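Local coordinates for protein phosphoglycerate kinase (Coxiella burnetii, PDB 4NG4) that reversibly transfers a phosphoryl group between ATP and 3-phosphoglycerate, making ATP from 1,3-bisphosphoglycerate and ADP in glycolysis, at residues A[83-86]-A[87-90]. Numbering follows the deposited sequence.
Sequences FSLA and PVAR
Leu85 and Val88 stand side by side and point the same way at the N-terminus of helix 86-94, which packs on the parallel sheet of the Rossmann-like N-terminal domain of phosphoglycerate kinase. Leu85 is the N-cap residue, and its CD2 lies 3.6 Å from Val88 CG2. That branch of Val88 is anti to its carbonyl carbon, the other, CG1, anti to the backbone N (chi1 -177°), which sets CG2 on the side of Leu85. Such branched apolar groups suit this buried face: both reach Leu119 of strand 117-120, while Leu85 also touches Leu71 and Val88 touches Leu33, two residues predicted to bind substrate. Glu121 holds the incoming chain, accepting hydrogen bonds from Ser84 OG and Leu85 N. Pro87 suits the first turn because a helix needs no donor from its nitrogen there, and its ring fixes phi near the helical value. Ala89 N makes a first-turn helical bond to Leu85 O, 2.9 Å. The small methyl of Ala89 fits against Leu119. Arg90, on the exposed side, bends at chi3 (-74°) and folds back so that the edge of its guanidinium comes to Pro87 CG, in plane, while its backbone N bonds to Ala86 O at 3.1 Å.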
loop_
_atom_site.group_PDB
_atom_site.type_symbol
_atom_site.label_atom_id
_atom_site.label_comp_id
_atom_site.label_asym_id
_atom_site.label_seq_id
_atom_site.Cartn_x
_atom_site.Cartn_y
_atom_site.Cartn_z
ATOM N N PHE A 83 2.132 24.017 4.899
ATOM C CA PHE A 83 2.792 22.872 4.304
ATOM C C PHE A 83 4.307 22.952 4.511
ATOM O O PHE A 83 5.092 22.529 3.664
ATOM C CB PHE A 83 2.455 22.799 2.808
ATOM C CG PHE A 83 0.968 22.835 2.510
ATOM C CD1 PHE A 83 0.179 21.701 2.698
ATOM C CD2 PHE A 83 0.360 23.996 2.027
ATOM C CE1 PHE A 83 -1.186 21.727 2.427
ATOM C CE2 PHE A 83 -1.013 24.018 1.749
ATOM C CZ PHE A 83 -1.778 22.890 1.951
ATOM N N SER A 84 4.715 23.482 5.651
ATOM C CA SER A 84 6.124 23.538 5.999
ATOM C C SER A 84 6.530 22.280 6.780
ATOM O O SER A 84 5.803 21.834 7.662
ATOM C CB SER A 84 6.403 24.794 6.834
ATOM O OG SER A 84 7.797 25.013 6.997
ATOM N N LEU A 85 7.695 21.716 6.473
ATOM C CA LEU A 85 8.233 20.607 7.252
ATOM C C LEU A 85 8.852 21.055 8.601
ATOM O O LEU A 85 9.625 20.317 9.219
ATOM C CB LEU A 85 9.275 19.843 6.419
ATOM C CG LEU A 85 8.736 18.891 5.355
ATOM C CD1 LEU A 85 9.858 18.345 4.471
ATOM C CD2 LEU A 85 7.959 17.759 6.009
ATOM N N ALA A 86 8.508 22.253 9.062
ATOM C CA ALA A 86 9.060 22.799 10.310
ATOM C C ALA A 86 8.759 21.909 11.519
ATOM O O ALA A 86 9.689 21.484 12.199
ATOM C CB ALA A 86 8.555 24.256 10.550
ATOM N N PRO A 87 7.465 21.608 11.787
ATOM C CA PRO A 87 7.125 20.745 12.939
ATOM C C PRO A 87 7.809 19.372 12.891
ATOM O O PRO A 87 8.154 18.808 13.927
ATOM C CB PRO A 87 5.598 20.608 12.844
ATOM C CG PRO A 87 5.147 21.806 12.070
ATOM C CD PRO A 87 6.246 22.026 11.060
ATOM N N VAL A 88 8.016 18.857 11.690
ATOM C CA VAL A 88 8.760 17.630 11.524
ATOM C C VAL A 88 10.191 17.854 11.984
ATOM O O VAL A 88 10.719 17.059 12.757
ATOM C CB VAL A 88 8.778 17.167 10.064
ATOM C CG1 VAL A 88 9.515 15.821 9.945
ATOM C CG2 VAL A 88 7.358 17.084 9.523
ATOM N N ALA A 89 10.798 18.952 11.527
ATOM C CA ALA A 89 12.204 19.273 11.816
ATOM C C ALA A 89 12.488 19.381 13.318
ATOM O O ALA A 89 13.584 19.028 13.792
ATOM C CB ALA A 89 12.601 20.557 11.111
ATOM N N ARG A 90 11.511 19.882 14.065
ATOM C CA ARG A 90 11.621 19.909 15.512
ATOM C C ARG A 90 11.493 18.488 16.049
ATOM O O ARG A 90 12.254 18.068 16.919
ATOM C CB ARG A 90 10.544 20.816 16.115
ATOM C CG ARG A 90 10.810 22.308 15.890
ATOM C CD ARG A 90 9.698 23.185 16.464
ATOM N NE ARG A 90 8.481 23.130 15.652
ATOM C CZ ARG A 90 7.346 23.770 15.941
ATOM N NH1 ARG A 90 7.247 24.528 17.037
ATOM N NH2 ARG A 90 6.300 23.649 15.130
#